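Local coordinates for protein type IV pilus biogenesis factor PilY1 (Pseudomonas aeruginosa, PDB 3HX6) that primes type IV pilus assembly, is involved in twitching motility and adhesion to host cells, and probably opposes pilus retraction in a calcium-dependent way, at residues V264-Y269 with D291-A296; A223-I228 with W278-I283. The protein carries 3 engineered substitutions. One frame throughout, in Å; residues are numbered along the deposited sequence.

Contact 1 of 2, residues V264-Y269 with D291-A296; sequences VADYAY and DPFSRA. With CA (calcium ion), chain C.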
loop_
_atom_site.group_PDB
_atom_site.type_symbol
_atom_site.label_atom_id
_atom_site.label_comp_id
_atom_site.label_asym_id
_atom_site.label_seq_id
_atom_site.Cartn_x
_atom_site.Cartn_y
_atom_site.Cartn_z
ATOM N N VAL A 264 -22.201 10.772 -0.752
ATOM C CA VAL A 264 -23.247 11.382 0.056
ATOM C C VAL A 264 -24.026 10.272 0.744
ATOM O O VAL A 264 -24.586 9.409 0.078
ATOM C CB VAL A 264 -24.206 12.202 -0.809
ATOM C CG1 VAL A 264 -25.261 12.864 0.066
ATOM C CG2 VAL A 264 -23.421 13.238 -1.589
ATOM N N ALA A 265 -24.053 10.295 2.073
ATOM C CA ALA A 265 -24.753 9.275 2.851
ATOM C C ALA A 265 -26.253 9.231 2.567
ATOM O O ALA A 265 -26.925 10.264 2.550
ATOM C CB ALA A 265 -24.511 9.505 4.335
ATOM N N ASP A 266 -26.776 8.024 2.365
ATOM C CA ASP A 266 -28.195 7.847 2.074
ATOM C C ASP A 266 -28.987 7.265 3.235
ATOM O O ASP A 266 -30.141 7.639 3.446
ATOM C CB ASP A 266 -28.354 6.962 0.846
ATOM C CG ASP A 266 -27.576 7.486 -0.339
ATOM O OD1 ASP A 266 -27.802 8.655 -0.722
ATOM O OD2 ASP A 266 -26.744 6.734 -0.881
ATOM N N TYR A 267 -28.365 6.351 3.978
ATOM C CA TYR A 267 -28.992 5.718 5.137
ATOM C C TYR A 267 -27.977 5.647 6.265
ATOM O O TYR A 267 -26.777 5.788 6.046
ATOM C CB TYR A 267 -29.401 4.272 4.840
ATOM C CG TYR A 267 -30.377 4.061 3.709
ATOM C CD1 TYR A 267 -31.725 4.388 3.849
ATOM C CD2 TYR A 267 -29.958 3.480 2.512
ATOM C CE1 TYR A 267 -32.633 4.138 2.828
ATOM C CE2 TYR A 267 -30.855 3.225 1.487
ATOM C CZ TYR A 267 -32.187 3.554 1.649
ATOM O OH TYR A 267 -33.063 3.294 0.631
ATOM N N ALA A 268 -28.472 5.391 7.466
ATOM C CA ALA A 268 -27.617 5.231 8.628
ATOM C C ALA A 268 -28.194 4.033 9.361
ATOM O O ALA A 268 -29.413 3.866 9.422
ATOM C CB ALA A 268 -27.667 6.479 9.522
ATOM N N TYR A 269 -27.317 3.184 9.879
ATOM C CA TYR A 269 -27.733 2.009 10.632
ATOM C C TYR A 269 -27.052 2.098 11.991
ATOM O O TYR A 269 -25.869 2.422 12.077
ATOM C CB TYR A 269 -27.287 0.717 9.944
ATOM C CG TYR A 269 -27.962 0.428 8.624
ATOM C CD1 TYR A 269 -27.523 1.023 7.442
ATOM C CD2 TYR A 269 -29.004 -0.495 8.549
ATOM C CE1 TYR A 269 -28.099 0.691 6.206
ATOM C CE2 TYR A 269 -29.588 -0.829 7.328
ATOM C CZ TYR A 269 -29.127 -0.237 6.160
ATOM O OH TYR A 269 -29.672 -0.602 4.945
ATOM N N ASP A 291 -33.308 7.125 -9.839
ATOM C CA ASP A 291 -32.096 7.267 -9.040
ATOM C C ASP A 291 -32.498 8.014 -7.769
ATOM O O ASP A 291 -32.216 9.198 -7.596
ATOM C CB ASP A 291 -30.993 8.002 -9.824
ATOM C CG ASP A 291 -31.193 9.496 -9.873
ATOM O OD1 ASP A 291 -32.308 9.939 -10.208
ATOM O OD2 ASP A 291 -30.220 10.226 -9.582
ATOM N N PRO A 292 -33.180 7.304 -6.858
ATOM C CA PRO A 292 -33.690 7.778 -5.566
ATOM C C PRO A 292 -32.635 8.431 -4.673
ATOM O O PRO A 292 -32.962 9.103 -3.694
ATOM C CB PRO A 292 -34.263 6.507 -4.947
ATOM C CG PRO A 292 -33.363 5.445 -5.493
ATOM C CD PRO A 292 -33.289 5.836 -6.942
ATOM N N PHE A 293 -31.371 8.233 -5.021
ATOM C CA PHE A 293 -30.273 8.787 -4.247
ATOM C C PHE A 293 -29.696 10.022 -4.922
ATOM O O PHE A 293 -28.585 10.447 -4.620
ATOM C CB PHE A 293 -29.192 7.724 -4.061
ATOM C CG PHE A 293 -29.698 6.463 -3.420
ATOM C CD1 PHE A 293 -29.555 5.235 -4.057
ATOM C CD2 PHE A 293 -30.337 6.506 -2.184
ATOM C CE1 PHE A 293 -30.042 4.068 -3.470
ATOM C CE2 PHE A 293 -30.826 5.346 -1.591
ATOM C CZ PHE A 293 -30.678 4.126 -2.237
ATOM N N SER A 294 -30.472 10.597 -5.834
ATOM C CA SER A 294 -30.056 11.789 -6.556
ATOM C C SER A 294 -29.766 12.941 -5.602
ATOM O O SER A 294 -30.394 13.070 -4.552
ATOM C CB SER A 294 -31.145 12.219 -7.544
ATOM O OG SER A 294 -30.801 13.441 -8.167
ATOM N N ARG A 295 -28.811 13.779 -5.984
ATOM C CA ARG A 295 -28.439 14.938 -5.186
ATOM C C ARG A 295 -29.169 16.182 -5.682
ATOM O O ARG A 295 -29.120 17.237 -5.051
ATOM C CB ARG A 295 -26.934 15.179 -5.284
ATOM C CG ARG A 295 -26.099 14.191 -4.520
ATOM C CD ARG A 295 -24.884 14.900 -3.958
ATOM N NE ARG A 295 -23.754 14.883 -4.872
ATOM C CZ ARG A 295 -22.666 15.632 -4.725
ATOM N NH1 ARG A 295 -22.557 16.473 -3.706
ATOM N NH2 ARG A 295 -21.673 15.520 -5.589
ATOM N N ALA A 296 -29.840 16.039 -6.818
ATOM C CA ALA A 296 -30.566 17.131 -7.459
ATOM C C ALA A 296 -31.299 18.079 -6.520
ATOM O O ALA A 296 -31.202 19.296 -6.668
ATOM C CB ALA A 296 -31.543 16.563 -8.486
HETATM CA CA CA C . -25.461 8.535 -1.978
HETATM O O HOH W 1 -26.576 10.438 -2.932
#
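Asp-266 and Phe-293 bring the two backbones nearest, their CA atoms 6.7 Å apart, but no hydrogen bond joins 264-269 to 291-296, and side chains make the contact. The benzyl group of Phe-293 lies against the carboxylate of Asp-266: Asp-266 CG is 3.5 Å from Phe-293 CD2, with OD2 over one ring face and the two flat groups 31° apart. Pro-292 CG rests on the opposite face, toward the rim, so the ring is held between proline and carboxylate. A large, uncharged ring suits this place because it shields the acid without competing for its oxygens. Both oxygens of Asp-266 bind the calcium ion, OD1 at 2.7 Å and OD2 at 2.5 Å; OD1 also accepts from His-204 and OD2 from the backbone of Asn-259. Val-264 contributes its backbone O, 2.4 Å from the calcium. With Asp-258, Asn-260, Asp-262 and one water these groups give seven ligand atoms, and the Asp-x-Asn-x-Asp-Gly spacing followed by a backbone carbonyl is that of an EF-hand-like loop, set here between two strands of a propeller blade instead of between helices. As the chain leaves the site, the strand begins with a classic beta bulge, two residues, Asp-266 and Tyr-267, standing opposite the single Ala-257. The Tyr-267 ring meets Phe-293 with planes at 82°, its CE2 3.7 Å from Phe-293 CE2, while its hydroxyl is engaged with Gly-378. Val-264 needs only a backbone oxygen for the metal, leaving its branches for packing: CG2, anti to the carbonyl carbon, lies 3.2 Å from Arg-295 CD, doubtfully close for two carbons. The arginine chain bends at chi2 and again at chi3 (-90°), passing its aliphatic part beside the valine while NH2 bonds to Pro-67 O. Phe-293 itself sits in a type I turn, closed by Ser-294 N to Asp-291 O at 2.8 Å.

Contact 2 of 2, residues A223-I228 with W278-I283; sequences AALLII and WRFDLI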
loop_
_atom_site.group_PDB
_atom_site.type_symbol
_atom_site.label_atom_id
_atom_site.label_comp_id
_atom_site.label_asym_id
_atom_site.label_seq_id
_atom_site.Cartn_x
_atom_site.Cartn_y
_atom_site.Cartn_z
ATOM N N ALA A 223 -33.170 6.869 22.957
ATOM C CA ALA A 223 -32.169 6.557 21.953
ATOM C C ALA A 223 -32.495 7.434 20.753
ATOM O O ALA A 223 -33.652 7.523 20.354
ATOM C CB ALA A 223 -32.244 5.086 21.571
ATOM N N ALA A 224 -31.485 8.089 20.186
ATOM C CA ALA A 224 -31.714 8.951 19.031
ATOM C C ALA A 224 -30.453 9.164 18.211
ATOM O O ALA A 224 -29.350 9.187 18.749
ATOM C CB ALA A 224 -32.257 10.304 19.488
ATOM N N LEU A 225 -30.618 9.305 16.901
ATOM C CA LEU A 225 -29.481 9.562 16.033
ATOM C C LEU A 225 -29.297 11.071 16.066
ATOM O O LEU A 225 -30.253 11.824 15.877
ATOM C CB LEU A 225 -29.762 9.119 14.590
ATOM C CG LEU A 225 -28.564 9.261 13.637
ATOM C CD1 LEU A 225 -27.523 8.193 13.983
ATOM C CD2 LEU A 225 -29.010 9.108 12.184
ATOM N N LEU A 226 -28.080 11.518 16.331
ATOM C CA LEU A 226 -27.815 12.940 16.361
ATOM C C LEU A 226 -27.087 13.305 15.077
ATOM O O LEU A 226 -26.110 12.662 14.700
ATOM C CB LEU A 226 -26.955 13.308 17.575
ATOM C CG LEU A 226 -27.521 12.939 18.957
ATOM C CD1 LEU A 226 -26.585 13.444 20.056
ATOM C CD2 LEU A 226 -28.906 13.546 19.126
ATOM N N ILE A 227 -27.594 14.320 14.394
ATOM C CA ILE A 227 -26.975 14.791 13.172
ATOM C C ILE A 227 -26.560 16.212 13.502
ATOM O O ILE A 227 -27.380 17.129 13.554
ATOM C CB ILE A 227 -27.959 14.740 11.997
ATOM C CG1 ILE A 227 -28.346 13.277 11.734
ATOM C CG2 ILE A 227 -27.324 15.352 10.752
ATOM C CD1 ILE A 227 -29.323 13.073 10.591
ATOM N N ILE A 228 -25.268 16.365 13.756
ATOM C CA ILE A 228 -24.681 17.632 14.152
ATOM C C ILE A 228 -23.952 18.306 12.997
ATOM O O ILE A 228 -23.068 17.710 12.385
ATOM C CB ILE A 228 -23.692 17.388 15.306
ATOM C CG1 ILE A 228 -24.394 16.571 16.403
ATOM C CG2 ILE A 228 -23.168 18.715 15.846
ATOM C CD1 ILE A 228 -23.464 16.028 17.468
ATOM N N TRP A 278 -31.461 -0.152 14.323
ATOM C CA TRP A 278 -32.267 0.824 13.606
ATOM C C TRP A 278 -31.679 1.280 12.285
ATOM O O TRP A 278 -30.468 1.274 12.106
ATOM C CB TRP A 278 -32.463 2.081 14.461
ATOM C CG TRP A 278 -33.036 1.834 15.812
ATOM C CD1 TRP A 278 -32.353 1.719 16.988
ATOM C CD2 TRP A 278 -34.420 1.655 16.128
ATOM N NE1 TRP A 278 -33.231 1.480 18.026
ATOM C CE2 TRP A 278 -34.505 1.435 17.524
ATOM C CE3 TRP A 278 -35.599 1.659 15.365
ATOM C CZ2 TRP A 278 -35.726 1.220 18.176
ATOM C CZ3 TRP A 278 -36.818 1.447 16.015
ATOM C CH2 TRP A 278 -36.869 1.230 17.409
ATOM N N ARG A 279 -32.552 1.655 11.354
ATOM C CA ARG A 279 -32.089 2.229 10.104
ATOM C C ARG A 279 -32.786 3.577 10.042
ATOM O O ARG A 279 -33.915 3.732 10.526
ATOM C CB ARG A 279 -32.465 1.414 8.870
ATOM C CG ARG A 279 -31.634 1.867 7.657
ATOM C CD ARG A 279 -32.091 1.255 6.342
ATOM N NE ARG A 279 -33.304 1.885 5.835
ATOM C CZ ARG A 279 -33.914 1.515 4.713
ATOM N NH1 ARG A 279 -33.420 0.517 3.987
ATOM N NH2 ARG A 279 -35.006 2.147 4.309
ATOM N N PHE A 280 -32.104 4.551 9.458
ATOM C CA PHE A 280 -32.633 5.893 9.327
ATOM C C PHE A 280 -32.500 6.279 7.865
ATOM O O PHE A 280 -31.478 6.002 7.243
ATOM C CB PHE A 280 -31.816 6.863 10.188
ATOM C CG PHE A 280 -31.778 6.502 11.655
ATOM C CD1 PHE A 280 -32.659 7.092 12.552
ATOM C CD2 PHE A 280 -30.858 5.565 12.133
ATOM C CE1 PHE A 280 -32.630 6.760 13.914
ATOM C CE2 PHE A 280 -30.818 5.221 13.490
ATOM C CZ PHE A 280 -31.707 5.822 14.383
ATOM N N ASP A 281 -33.544 6.887 7.315
ATOM C CA ASP A 281 -33.526 7.334 5.933
ATOM C C ASP A 281 -32.961 8.744 5.957
ATOM O O ASP A 281 -33.542 9.634 6.583
ATOM C CB ASP A 281 -34.940 7.380 5.348
ATOM C CG ASP A 281 -35.536 5.997 5.117
ATOM O OD1 ASP A 281 -36.729 5.928 4.750
ATOM O OD2 ASP A 281 -34.823 4.986 5.296
ATOM N N LEU A 282 -31.828 8.947 5.294
ATOM C CA LEU A 282 -31.224 10.266 5.252
ATOM C C LEU A 282 -31.406 10.841 3.853
ATOM O O LEU A 282 -30.489 11.427 3.284
ATOM C CB LEU A 282 -29.733 10.201 5.629
ATOM C CG LEU A 282 -29.421 9.585 7.004
ATOM C CD1 LEU A 282 -27.920 9.717 7.308
ATOM C CD2 LEU A 282 -30.254 10.274 8.096
ATOM N N ILE A 283 -32.603 10.645 3.306
ATOM C CA ILE A 283 -32.974 11.154 1.984
ATOM C C ILE A 283 -34.369 11.776 2.090
ATOM O O ILE A 283 -35.087 11.538 3.062
ATOM C CB ILE A 283 -33.014 10.031 0.918
ATOM C CG1 ILE A 283 -33.922 8.899 1.394
ATOM C CG2 ILE A 283 -31.602 9.530 0.629
ATOM C CD1 ILE A 283 -34.153 7.824 0.357
#
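Leu-225 faces Phe-280 across a purely apolar seam between two strands that share no hydrogen bond; the CA atoms of Leu-225 and Phe-280 are 8.3 Å apart. Leu-225 CB stands over the Phe-280 ring, 3.9 Å from the centroid and 16° off the ring normal, a CH-pi contact. With chi1 at -176°, CG swings beside the carbonyl carbon and CD2 reaches back to the root of the same ring, 3.8 Å from Phe-280 CG; one branched leucine thus follows the aromatic face from rim to root. Its CD2 also approaches Leu-282 CD2, more loosely, at 4.4 Å. Two residues on, Ile-227 has farther to reach, since its CA is 10.1 Å from that of Leu-282. An extended CG1-CD1 arm bridges the gap and puts CD1 3.9 Å from Leu-282 CD2, the two side chains lying alongside one another and running opposite ways. Polar Arg-279 and Asp-281 turn to the other face of their strand, where Arg-279 NH2 and Asp-281 OD2 form a salt bridge. The seam joins consecutive four-stranded blades of the beta-propeller: strand 223-229 lies between 208-213 and 235-241, strand 276-281 between 267-272 and 307-317, with Ala-268 meeting Leu-225, and Leu-239 and Val-308 meeting Phe-280.

How the contacts relate
Both contacts are buried in the beta-propeller part of this C-terminal domain and share one blade, since strands 267-272 and 276-281 are sheet neighbours. Probable backbone hydrogen bonds from Phe-280 N to Ala-268 O and from Leu-282 N to Asp-266 O tie them together directly. Contact 1 joins parts of that blade, a metal-bearing loop and strand with the loop preceding strand 307-317; it combines calcium ligation, a carboxylate against a ring and apolar packing, and has a partly exposed arginine. Contact 2 instead joins this blade to the one before it through aliphatic and aromatic groups alone. Tyr-267 adds a further tie, making a cation-pi contact with Arg-279 on the blade face turned away from contact 2.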